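Local coordinates for surface protein VspA (Borrelia turicatae, PDB 2GA0) that is an outer-membrane surface lipoprotein that probably helps the spirochaete evade host immunity by antigenic switching among variable surface proteins, at residues Asp54-Ala59 and Val119-Ala124; His29-Ser34 and Tyr66-Ala71; Gly91-Val96 and Asp151-Ser156. All coordinates share one frame; numbering follows the deposited sequence.

Interaction 1 of 3, residues Asp54-Ala59 and Val119-Ala124. With NI (nickel (II) ion), chain J.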
ATOM      1  N   ASP A  54       8.304 -22.171   3.911  1.00 18.38           N
ATOM      2  CA  ASP A  54       9.478 -22.258   4.727  1.00 18.78           C
ATOM      3  C   ASP A  54       9.074 -21.674   6.076  1.00 18.79           C
ATOM      4  O   ASP A  54       9.245 -20.482   6.361  1.00 19.09           O
ATOM      5  CB  ASP A  54      10.658 -21.539   4.053  1.00 19.48           C
ATOM      6  CG  ASP A  54      11.921 -21.502   4.921  1.00 20.45           C
ATOM      7  OD1 ASP A  54      12.564 -20.457   4.954  1.00 20.77           O
ATOM      8  OD2 ASP A  54      12.373 -22.454   5.582  1.00 30.99           O
ATOM      9  N   ALA A  55       8.498 -22.536   6.895  1.00 18.47           N
ATOM     10  CA  ALA A  55       7.865 -22.152   8.149  1.00 18.59           C
ATOM     11  C   ALA A  55       8.642 -21.187   9.043  1.00 18.67           C
ATOM     12  O   ALA A  55       9.879 -21.261   9.165  1.00 18.39           O
ATOM     13  CB  ALA A  55       7.568 -23.415   8.947  1.00 18.63           C
ATOM     14  N   ASP A  56       7.888 -20.311   9.706  1.00 18.81           N
ATOM     15  CA  ASP A  56       8.378 -19.650  10.910  1.00 18.74           C
ATOM     16  C   ASP A  56       9.342 -18.514  10.590  1.00 18.89           C
ATOM     17  O   ASP A  56       9.355 -18.020   9.450  1.00 18.48           O
ATOM     18  CB  ASP A  56       9.000 -20.694  11.839  1.00 17.53           C
ATOM     19  CG  ASP A  56       8.002 -21.719  12.273  1.00 17.93           C
ATOM     20  OD1 ASP A  56       6.777 -21.440  12.226  1.00 18.77           O
ATOM     21  OD2 ASP A  56       8.322 -22.849  12.666  1.00 18.53           O
ATOM     22  N   LYS A  57      10.133 -18.098  11.595  1.00 18.87           N
ATOM     23  CA  LYS A  57      11.088 -16.997  11.452  1.00 18.93           C
ATOM     24  C   LYS A  57      10.406 -15.748  10.862  1.00 18.86           C
ATOM     25  O   LYS A  57      10.901 -15.171   9.892  1.00 19.24           O
ATOM     26  CB  LYS A  57      12.277 -17.408  10.574  1.00 18.73           C
ATOM     27  CG  LYS A  57      13.294 -18.389  11.234  1.00 21.55           C
ATOM     28  CD  LYS A  57      13.127 -19.862  10.715  1.00 25.20           C
ATOM     29  CE  LYS A  57      13.857 -20.134   9.346  1.00 26.10           C
ATOM     30  NZ  LYS A  57      13.120 -20.942   8.277  1.00 32.58           N
ATOM     31  N   ASN A  58       9.282 -15.335  11.447  1.00 18.52           N
ATOM     32  CA  ASN A  58       8.449 -14.287  10.882  1.00 18.27           C
ATOM     33  C   ASN A  58       8.590 -12.901  11.478  1.00 18.32           C
ATOM     34  O   ASN A  58       7.930 -11.976  11.034  1.00 18.69           O
ATOM     35  CB  ASN A  58       6.979 -14.696  11.015  1.00 18.18           C
ATOM     36  CG  ASN A  58       6.620 -15.813  10.106  1.00 17.69           C
ATOM     37  OD1 ASN A  58       6.724 -15.670   8.884  1.00 17.16           O
ATOM     38  ND2 ASN A  58       6.238 -16.958  10.678  1.00 15.93           N
ATOM     39  N   ALA A  59       9.406 -12.745  12.504  1.00 18.34           N
ATOM     40  CA  ALA A  59       9.507 -11.468  13.213  1.00 18.41           C
ATOM     41  C   ALA A  59       9.608 -10.235  12.296  1.00 18.56           C
ATOM     42  O   ALA A  59       8.875  -9.272  12.445  1.00 18.53           O
ATOM     43  CB  ALA A  59      10.679 -11.489  14.176  1.00 17.99           C
ATOM     44  N   VAL A 119       9.423 -16.274  15.436  1.00 18.90           N
ATOM     45  CA  VAL A 119       7.984 -16.143  15.513  1.00 18.60           C
ATOM     46  C   VAL A 119       7.345 -17.173  14.593  1.00 18.73           C
ATOM     47  O   VAL A 119       7.495 -17.083  13.368  1.00 18.89           O
ATOM     48  CB  VAL A 119       7.540 -14.711  15.133  1.00 18.27           C
ATOM     49  CG1 VAL A 119       6.135 -14.412  15.678  1.00 17.12           C
ATOM     50  CG2 VAL A 119       8.505 -13.712  15.682  1.00 18.09           C
ATOM     51  N   LYS A 120       6.653 -18.147  15.175  1.00 18.62           N
ATOM     52  CA  LYS A 120       6.007 -19.195  14.372  1.00 18.68           C
ATOM     53  C   LYS A 120       4.805 -18.662  13.585  1.00 18.55           C
ATOM     54  O   LYS A 120       4.189 -17.660  13.945  1.00 18.58           O
ATOM     55  CB  LYS A 120       5.700 -20.426  15.241  1.00 18.47           C
ATOM     56  CG  LYS A 120       6.966 -21.053  15.801  1.00 18.04           C
ATOM     57  CD  LYS A 120       6.675 -22.144  16.775  1.00 20.77           C
ATOM     58  CE  LYS A 120       7.376 -23.445  16.355  1.00 23.51           C
ATOM     59  NZ  LYS A 120       6.950 -24.003  14.991  1.00 23.23           N
ATOM     60  N   ASP A 121       4.499 -19.326  12.487  1.00 18.65           N
ATOM     61  CA  ASP A 121       3.368 -18.951  11.644  1.00 18.28           C
ATOM     62  C   ASP A 121       2.103 -18.625  12.430  1.00 18.29           C
ATOM     63  O   ASP A 121       1.552 -17.557  12.251  1.00 18.67           O
ATOM     64  CB  ASP A 121       3.134 -20.030  10.598  1.00 17.75           C
ATOM     65  CG  ASP A 121       4.333 -20.244   9.712  1.00 16.57           C
ATOM     66  OD1 ASP A 121       5.314 -19.466   9.790  1.00 15.19           O
ATOM     67  OD2 ASP A 121       4.382 -21.202   8.916  1.00 18.34           O
ATOM     68  N   ALA A 122       1.670 -19.515  13.324  1.00 18.73           N
ATOM     69  CA  ALA A 122       0.429 -19.321  14.088  1.00 18.70           C
ATOM     70  C   ALA A 122       0.408 -17.947  14.782  1.00 18.89           C
ATOM     71  O   ALA A 122      -0.553 -17.182  14.683  1.00 18.74           O
ATOM     72  CB  ALA A 122       0.242 -20.416  15.099  1.00 18.27           C
ATOM     73  N   ASP A 123       1.493 -17.634  15.475  1.00 19.03           N
ATOM     74  CA  ASP A 123       1.636 -16.339  16.128  1.00 19.07           C
ATOM     75  C   ASP A 123       1.605 -15.171  15.165  1.00 18.97           C
ATOM     76  O   ASP A 123       0.987 -14.136  15.455  1.00 19.16           O
ATOM     77  CB  ASP A 123       2.952 -16.284  16.859  1.00 19.08           C
ATOM     78  CG  ASP A 123       2.841 -16.766  18.276  1.00 21.69           C
ATOM     79  OD1 ASP A 123       1.817 -17.413  18.593  1.00 22.82           O
ATOM     80  OD2 ASP A 123       3.734 -16.553  19.151  1.00 24.83           O
ATOM     81  N   ALA A 124       2.304 -15.312  14.041  1.00 18.60           N
ATOM     82  CA  ALA A 124       2.326 -14.251  13.058  1.00 18.56           C
ATOM     83  C   ALA A 124       0.890 -13.971  12.596  1.00 18.90           C
ATOM     84  O   ALA A 124       0.474 -12.797  12.489  1.00 18.59           O
ATOM     85  CB  ALA A 124       3.206 -14.613  11.912  1.00 18.42           C
TER
HETATM   86 NI    NI J  14      13.484 -22.655   7.196  1.00 61.98          NI
HETATM   87  O   HOH W   1      11.602 -14.573  13.790  1.00 24.59           O
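V119 meets N58 and A59, where the loop after strand 50-53 runs into helix 59-79. V119 O takes two N-H groups from one residue: N58 N at 3.2 Å, in the carbonyl plane and on a lone pair, and N58 ND2 at 3.0 Å, tilted from that plane. The CG2 branch of V119, placed beside the backbone N by chi1 of -160°, rests on A59 CB. A water accepts from both V119 N and A59 N and closes this end of the contact.

K120, the N-cap residue of helix 121-128, runs side by side with D56, and K120 NZ comes down from above the D56 carboxylate plane to make a salt bridge to D56 OD2 at 2.9 Å. D121 then begins the helix with a reciprocal exchange. D121 N gives a 3.1 Å hydrogen bond to D56 OD1, met on the anti side, while D56 N returns one of 2.7 Å to D121 OD1 on the syn side. N58 ND2 also donates to D121 OD1 at 2.8 Å, meeting that oxygen's anti lone pair, and the oxygen lies almost in the plane of the N58 amide. One turn on, A124 CB packs against N58 CB. The other end of the N58 amide, OD1, accepts from G43 N.

D56 OD1 and D121 OD1 lie 3.5 Å apart, and the surrounding N-H donors and the K120 ammonium probably offset that repulsion. On the far side of the loop, D54 OD2 and K57 NZ bind a nickel ion. An amine must offer its lone pair to a metal, so K57 is probably deprotonated there. The hydrogen-bond network ties the loop to the start of helix 121-128, while the nickel chelate links two residues within the loop itself.

Interaction 2 of 3, residues His29-Ser34 and Tyr66-Ala71. With NI (nickel (II) ion), chain I.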
ATOM      1  N   HIS A  29      -6.398   3.393   2.687  1.00 18.69           N
ATOM      2  CA  HIS A  29      -7.029   2.073   2.564  1.00 18.80           C
ATOM      3  C   HIS A  29      -6.090   1.066   1.893  1.00 18.98           C
ATOM      4  O   HIS A  29      -6.068  -0.119   2.271  1.00 19.12           O
ATOM      5  CB  HIS A  29      -8.396   2.118   1.875  1.00 19.22           C
ATOM      6  CG  HIS A  29      -9.104   0.788   1.798  1.00 21.61           C
ATOM      7  ND1 HIS A  29      -8.997  -0.050   0.703  1.00 22.14           N
ATOM      8  CD2 HIS A  29      -9.978   0.183   2.647  1.00 23.43           C
ATOM      9  CE1 HIS A  29      -9.752  -1.121   0.898  1.00 24.08           C
ATOM     10  NE2 HIS A  29     -10.349  -1.017   2.076  1.00 28.10           N
ATOM     11  N   THR A  30      -5.279   1.529   0.942  1.00 18.72           N
ATOM     12  CA  THR A  30      -4.425   0.617   0.225  1.00 18.03           C
ATOM     13  C   THR A  30      -3.345   0.152   1.156  1.00 18.56           C
ATOM     14  O   THR A  30      -3.070  -1.039   1.189  1.00 18.99           O
ATOM     15  CB  THR A  30      -3.894   1.252  -1.010  1.00 17.45           C
ATOM     16  OG1 THR A  30      -4.953   1.321  -1.948  1.00 17.01           O
ATOM     17  CG2 THR A  30      -2.911   0.347  -1.698  1.00 17.08           C
ATOM     18  N   LEU A  31      -2.759   1.058   1.941  1.00 18.42           N
ATOM     19  CA  LEU A  31      -1.739   0.632   2.920  1.00 18.54           C
ATOM     20  C   LEU A  31      -2.296  -0.408   3.899  1.00 18.84           C
ATOM     21  O   LEU A  31      -1.644  -1.391   4.183  1.00 19.08           O
ATOM     22  CB  LEU A  31      -1.155   1.818   3.666  1.00 18.20           C
ATOM     23  CG  LEU A  31      -0.189   2.674   2.837  1.00 18.35           C
ATOM     24  CD1 LEU A  31       0.377   3.806   3.685  1.00 17.72           C
ATOM     25  CD2 LEU A  31       0.964   1.835   2.280  1.00 19.02           C
ATOM     26  N   VAL A  32      -3.518  -0.215   4.371  1.00 18.57           N
ATOM     27  CA  VAL A  32      -4.111  -1.198   5.271  1.00 18.67           C
ATOM     28  C   VAL A  32      -4.360  -2.546   4.538  1.00 18.82           C
ATOM     29  O   VAL A  32      -3.963  -3.589   5.029  1.00 18.94           O
ATOM     30  CB  VAL A  32      -5.424  -0.627   5.981  1.00 18.63           C
ATOM     31  CG1 VAL A  32      -6.172  -1.711   6.778  1.00 16.54           C
ATOM     32  CG2 VAL A  32      -5.091   0.622   6.859  1.00 17.09           C
ATOM     33  N   LYS A  33      -5.021  -2.521   3.381  1.00 18.70           N
ATOM     34  CA  LYS A  33      -5.204  -3.753   2.601  1.00 19.28           C
ATOM     35  C   LYS A  33      -3.882  -4.492   2.348  1.00 19.30           C
ATOM     36  O   LYS A  33      -3.875  -5.730   2.274  1.00 19.06           O
ATOM     37  CB  LYS A  33      -5.902  -3.517   1.246  1.00 19.66           C
ATOM     38  CG  LYS A  33      -6.981  -4.604   0.873  1.00 22.76           C
ATOM     39  CD  LYS A  33      -8.320  -4.401   1.773  1.00 25.50           C
ATOM     40  CE  LYS A  33      -9.659  -4.300   0.957  1.00 25.97           C
ATOM     41  NZ  LYS A  33     -10.343  -5.576   0.412  1.00 24.66           N
ATOM     42  N   SER A  34      -2.774  -3.741   2.231  1.00 18.81           N
ATOM     43  CA  SER A  34      -1.507  -4.350   1.889  1.00 18.65           C
ATOM     44  C   SER A  34      -1.038  -5.308   2.972  1.00 19.02           C
ATOM     45  O   SER A  34      -0.282  -6.257   2.689  1.00 19.54           O
ATOM     46  CB  SER A  34      -0.451  -3.306   1.566  1.00 18.44           C
ATOM     47  OG  SER A  34       0.175  -2.795   2.707  1.00 19.10           O
ATOM     48  N   TYR A  66       4.134  -3.763  10.921  1.00 18.56           N
ATOM     49  CA  TYR A  66       4.155  -2.705  11.913  1.00 18.58           C
ATOM     50  C   TYR A  66       4.542  -1.368  11.293  1.00 18.52           C
ATOM     51  O   TYR A  66       3.884  -0.368  11.514  1.00 18.54           O
ATOM     52  CB  TYR A  66       5.104  -3.078  13.030  1.00 17.45           C
ATOM     53  CG  TYR A  66       5.035  -2.085  14.115  1.00 17.05           C
ATOM     54  CD1 TYR A  66       4.158  -2.244  15.168  1.00 17.36           C
ATOM     55  CD2 TYR A  66       5.832  -0.941  14.085  1.00 16.74           C
ATOM     56  CE1 TYR A  66       4.104  -1.280  16.203  1.00 18.52           C
ATOM     57  CE2 TYR A  66       5.801  -0.008  15.096  1.00 16.04           C
ATOM     58  CZ  TYR A  66       4.947  -0.174  16.150  1.00 17.16           C
ATOM     59  OH  TYR A  66       4.933   0.766  17.143  1.00 16.52           O
ATOM     60  N   SER A  67       5.624  -1.378  10.519  1.00 18.52           N
ATOM     61  CA  SER A  67       6.105  -0.205   9.827  1.00 18.38           C
ATOM     62  C   SER A  67       5.033   0.393   8.951  1.00 18.73           C
ATOM     63  O   SER A  67       4.844   1.614   8.942  1.00 18.88           O
ATOM     64  CB  SER A  67       7.269  -0.577   8.936  1.00 18.51           C
ATOM     65  OG  SER A  67       7.992   0.575   8.545  1.00 18.71           O
ATOM     66  N   VAL A  68       4.333  -0.464   8.205  1.00 18.40           N
ATOM     67  CA  VAL A  68       3.283   0.015   7.311  1.00 18.31           C
ATOM     68  C   VAL A  68       2.147   0.704   8.090  1.00 18.60           C
ATOM     69  O   VAL A  68       1.714   1.774   7.729  1.00 19.07           O
ATOM     70  CB  VAL A  68       2.760  -1.096   6.298  1.00 18.52           C
ATOM     71  CG1 VAL A  68       1.531  -0.605   5.490  1.00 16.30           C
ATOM     72  CG2 VAL A  68       3.890  -1.552   5.342  1.00 16.69           C
ATOM     73  N   ILE A  69       1.686   0.105   9.172  1.00 18.59           N
ATOM     74  CA  ILE A  69       0.617   0.696   9.965  1.00 18.28           C
ATOM     75  C   ILE A  69       1.096   1.947  10.678  1.00 18.60           C
ATOM     76  O   ILE A  69       0.305   2.829  10.933  1.00 18.99           O
ATOM     77  CB  ILE A  69      -0.015  -0.401  10.900  1.00 18.05           C
ATOM     78  CG1 ILE A  69      -0.628  -1.517  10.050  1.00 17.58           C
ATOM     79  CG2 ILE A  69      -1.069   0.116  11.835  1.00 17.14           C
ATOM     80  CD1 ILE A  69      -1.619  -1.025   9.005  1.00 15.99           C
ATOM     81  N   SER A  70       2.398   2.075  10.952  1.00 18.94           N
ATOM     82  CA  SER A  70       2.925   3.352  11.481  1.00 18.99           C
ATOM     83  C   SER A  70       2.665   4.462  10.483  1.00 18.87           C
ATOM     84  O   SER A  70       2.315   5.587  10.868  1.00 18.60           O
ATOM     85  CB  SER A  70       4.430   3.367  11.727  1.00 18.64           C
ATOM     86  OG  SER A  70       4.822   2.444  12.682  1.00 20.59           O
ATOM     87  N   ALA A  71       2.901   4.139   9.205  1.00 18.79           N
ATOM     88  CA  ALA A  71       2.776   5.093   8.108  1.00 18.65           C
ATOM     89  C   ALA A  71       1.306   5.517   7.968  1.00 18.92           C
ATOM     90  O   ALA A  71       1.016   6.718   7.893  1.00 19.14           O
ATOM     91  CB  ALA A  71       3.296   4.488   6.821  1.00 18.06           C
TER
HETATM   92 NI    NI I   7     -11.095  -2.728   2.975  1.00 41.15          NI
HETATM   93  O   HOH W   2     -12.152  -2.781   1.053  1.00 31.68           O
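L31 and V68 face each other across two antiparallel helices of the bundle, 8-40 and 59-79, whose segment axes approach to 9.4 Å with 164° between their directions. The contact is apolar, without a hydrogen bond between the segments. V68 CG1, set anti to its own backbone N by chi1 of 173°, lies 4.1 Å from L31 CB and sits against the L31 carbonyl oxygen. The leucine fork passes obliquely over the valine, carrying CD1 on to A71 CB one turn further along.

I69 lies beside this pair. Its CB leaves the helix to one side, but chi2 of -54° brings CD1 round to V32 CG2. L146 of helix 140-166 touches both V32 and I69, and F103 of helix 87-109 also packs on I69, making this part of the buried bundle core. L31 further packs on S34 of the second subunit. H29, at the start of 29-34, takes no part in the contact and binds nickel through NE2.

S34 OG bonds back to the L31 carbonyl oxygen at 2.7 Å, and the same OG touches V68 CG1 at 3.8 Å.

Interaction 3 of 3, residues Gly91-Val96 and Asp151-Ser156; sequences GKITTV and DALLTS. With NI (nickel (II) ion), chain I.
L153 carries this contact, its two methyls on K92 and I93 and its CB against V96. The helices run antiparallel, 153° apart by segment axes, with 9.1 Å between them. L153 CB leaves its helix to one side of the partner, and CG anti to the backbone N, chi1 -174°, swings the fork across the interface.

Each neighbour meets it differently. L153 CD1 lies on K92 CB at 3.6 Å, at the root of the lysine chain. L153 CD2 faces I93 CG1 at 3.7 Å, the two side chains passing at a slant. V96 stands about perpendicular to the leucine and brings its CG2 branch to L153 CB at 4.0 Å. The leucine is therefore held along its length, root to V96 and methyls to K92 and I93.

K92 then stretches over the solvent-facing edge. CG is anti to the carbonyl carbon and the chain stays extended until its last torsion, laying CD and CE alongside S156 OG, with K92 CE at 3.2 Å from that oxygen. No hydrogen bond links the two; the K92 ammonium makes a salt bridge with D88 of its own helix. The interface is thus apolar inside and has the aliphatic part of a lysine at its rim. D151 points away from the contact and binds nickel through OD1 at 2.0 Å, with H29 and a water also on the metal.

Around this pair, F21 and V25 of helix 8-40 touch I93 and L153 respectively, while L76 of helix 59-79 packs on both I93 and V96. Side chains of all four long helices thus meet here, with helices 87-109 and 140-166 supplying the two antiparallel faces.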
ATOM      1  N   GLY A  91     -14.925  12.740  12.360  1.00 18.41           N
ATOM      2  CA  GLY A  91     -15.238  11.626  13.217  1.00 18.49           C
ATOM      3  C   GLY A  91     -14.911  10.285  12.597  1.00 18.67           C
ATOM      4  O   GLY A  91     -14.375   9.384  13.253  1.00 18.83           O
ATOM      5  N   LYS A  92     -15.243  10.132  11.325  1.00 18.57           N
ATOM      6  CA  LYS A  92     -14.894   8.926  10.620  1.00 18.51           C
ATOM      7  C   LYS A  92     -13.372   8.716  10.559  1.00 18.51           C
ATOM      8  O   LYS A  92     -12.925   7.586  10.677  1.00 18.84           O
ATOM      9  CB  LYS A  92     -15.555   8.925   9.254  1.00 18.26           C
ATOM     10  CG  LYS A  92     -16.967   8.420   9.343  1.00 17.98           C
ATOM     11  CD  LYS A  92     -17.721   8.638   8.045  1.00 19.47           C
ATOM     12  CE  LYS A  92     -18.909   7.729   7.993  1.00 18.88           C
ATOM     13  NZ  LYS A  92     -20.044   8.564   8.316  1.00 21.05           N
ATOM     14  N   ILE A  93     -12.600   9.791  10.420  1.00 18.19           N
ATOM     15  CA  ILE A  93     -11.149   9.680  10.431  1.00 18.22           C
ATOM     16  C   ILE A  93     -10.658   9.261  11.790  1.00 18.61           C
ATOM     17  O   ILE A  93      -9.776   8.391  11.879  1.00 19.11           O
ATOM     18  CB  ILE A  93     -10.434  11.002  10.046  1.00 18.53           C
ATOM     19  CG1 ILE A  93     -10.641  11.343   8.563  1.00 17.78           C
ATOM     20  CG2 ILE A  93      -8.955  10.912  10.357  1.00 15.85           C
ATOM     21  CD1 ILE A  93     -11.008  12.760   8.339  1.00 15.76           C
ATOM     22  N   THR A  94     -11.223   9.856  12.842  1.00 18.25           N
ATOM     23  CA  THR A  94     -10.797   9.556  14.188  1.00 18.10           C
ATOM     24  C   THR A  94     -10.987   8.088  14.514  1.00 18.17           C
ATOM     25  O   THR A  94     -10.119   7.489  15.123  1.00 18.04           O
ATOM     26  CB  THR A  94     -11.484  10.472  15.165  1.00 18.21           C
ATOM     27  OG1 THR A  94     -11.034  11.798  14.884  1.00 17.73           O
ATOM     28  CG2 THR A  94     -10.989  10.218  16.615  1.00 17.34           C
ATOM     29  N   THR A  95     -12.101   7.514  14.079  1.00 18.21           N
ATOM     30  CA  THR A  95     -12.329   6.092  14.236  1.00 17.99           C
ATOM     31  C   THR A  95     -11.207   5.266  13.572  1.00 18.68           C
ATOM     32  O   THR A  95     -10.724   4.274  14.163  1.00 18.69           O
ATOM     33  CB  THR A  95     -13.760   5.684  13.771  1.00 17.85           C
ATOM     34  OG1 THR A  95     -14.761   6.350  14.573  1.00 15.73           O
ATOM     35  CG2 THR A  95     -14.042   4.206  14.041  1.00 16.18           C
ATOM     36  N   VAL A  96     -10.752   5.682  12.385  1.00 18.47           N
ATOM     37  CA  VAL A  96      -9.629   4.992  11.763  1.00 18.15           C
ATOM     38  C   VAL A  96      -8.347   5.204  12.586  1.00 18.43           C
ATOM     39  O   VAL A  96      -7.685   4.241  12.958  1.00 18.74           O
ATOM     40  CB  VAL A  96      -9.441   5.363  10.259  1.00 18.03           C
ATOM     41  CG1 VAL A  96      -8.382   4.486   9.640  1.00 17.89           C
ATOM     42  CG2 VAL A  96     -10.720   5.203   9.464  1.00 15.85           C
ATOM     43  N   ASP A 151     -12.668   1.234   5.643  1.00 18.79           N
ATOM     44  CA  ASP A 151     -13.646   0.986   4.603  1.00 19.05           C
ATOM     45  C   ASP A 151     -14.755   2.014   4.723  1.00 19.03           C
ATOM     46  O   ASP A 151     -15.243   2.526   3.717  1.00 19.52           O
ATOM     47  CB  ASP A 151     -14.246  -0.408   4.691  1.00 19.26           C
ATOM     48  CG  ASP A 151     -13.381  -1.486   4.087  1.00 21.64           C
ATOM     49  OD1 ASP A 151     -12.363  -1.265   3.369  1.00 29.60           O
ATOM     50  OD2 ASP A 151     -13.651  -2.670   4.318  1.00 24.14           O
ATOM     51  N   ALA A 152     -15.180   2.314   5.948  1.00 19.12           N
ATOM     52  CA  ALA A 152     -16.268   3.291   6.147  1.00 18.76           C
ATOM     53  C   ALA A 152     -15.840   4.680   5.687  1.00 18.58           C
ATOM     54  O   ALA A 152     -16.595   5.342   4.998  1.00 19.05           O
ATOM     55  CB  ALA A 152     -16.740   3.317   7.590  1.00 18.08           C
ATOM     56  N   LEU A 153     -14.626   5.090   6.042  1.00 18.19           N
ATOM     57  CA  LEU A 153     -14.104   6.388   5.654  1.00 18.24           C
ATOM     58  C   LEU A 153     -14.044   6.502   4.138  1.00 18.65           C
ATOM     59  O   LEU A 153     -14.473   7.511   3.563  1.00 18.68           O
ATOM     60  CB  LEU A 153     -12.716   6.640   6.262  1.00 17.87           C
ATOM     61  CG  LEU A 153     -12.170   8.047   6.014  1.00 17.56           C
ATOM     62  CD1 LEU A 153     -13.149   9.092   6.560  1.00 15.98           C
ATOM     63  CD2 LEU A 153     -10.747   8.273   6.534  1.00 14.98           C
ATOM     64  N   LEU A 154     -13.531   5.449   3.499  1.00 18.67           N
ATOM     65  CA  LEU A 154     -13.383   5.408   2.053  1.00 18.26           C
ATOM     66  C   LEU A 154     -14.731   5.486   1.365  1.00 18.30           C
ATOM     67  O   LEU A 154     -14.885   6.188   0.384  1.00 18.56           O
ATOM     68  CB  LEU A 154     -12.586   4.171   1.610  1.00 17.88           C
ATOM     69  CG  LEU A 154     -12.296   4.092   0.102  1.00 17.37           C
ATOM     70  CD1 LEU A 154     -11.270   5.141  -0.295  1.00 16.73           C
ATOM     71  CD2 LEU A 154     -11.847   2.722  -0.337  1.00 16.43           C
ATOM     72  N   THR A 155     -15.715   4.766   1.878  1.00 18.34           N
ATOM     73  CA  THR A 155     -17.052   4.801   1.314  1.00 18.43           C
ATOM     74  C   THR A 155     -17.550   6.254   1.334  1.00 18.76           C
ATOM     75  O   THR A 155     -18.076   6.754   0.335  1.00 18.72           O
ATOM     76  CB  THR A 155     -17.981   3.849   2.125  1.00 18.75           C
ATOM     77  OG1 THR A 155     -17.431   2.521   2.136  1.00 19.79           O
ATOM     78  CG2 THR A 155     -19.337   3.645   1.465  1.00 17.02           C
ATOM     79  N   SER A 156     -17.336   6.936   2.459  1.00 18.64           N
ATOM     80  CA  SER A 156     -17.800   8.300   2.623  1.00 18.90           C
ATOM     81  C   SER A 156     -17.114   9.232   1.662  1.00 18.87           C
ATOM     82  O   SER A 156     -17.742  10.129   1.098  1.00 18.99           O
ATOM     83  CB  SER A 156     -17.476   8.782   4.021  1.00 19.04           C
ATOM     84  OG  SER A 156     -18.531   8.489   4.892  1.00 20.07           O
TER
HETATM   85 NI    NI I   7     -11.095  -2.728   2.975  1.00 41.15          NI
HETATM   86  O   HOH W   2     -12.152  -2.781   1.053  1.00 31.68           O

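In the fold
Following the chain from the N terminus, helix 8-40 contributes 29-34, and interaction 2 closes a loop back from 66-71 on helix 59-79, enclosing the two-stranded hairpin. Interaction 1 starts inside that loop at 54-59 and ends at 119-124, so it crosses interaction 2. It also crosses interaction 3, which runs from 91-96 to 151-156. Interactions 2 and 3 follow in series and are joined through one nickel ion bound by H29 and D151. Interaction 1 lies toward one end of the bundle, its centre about 32 Å from that of interaction 3. Together they tie the loop after the hairpin, helix 121-128 and the four long helices into one fold.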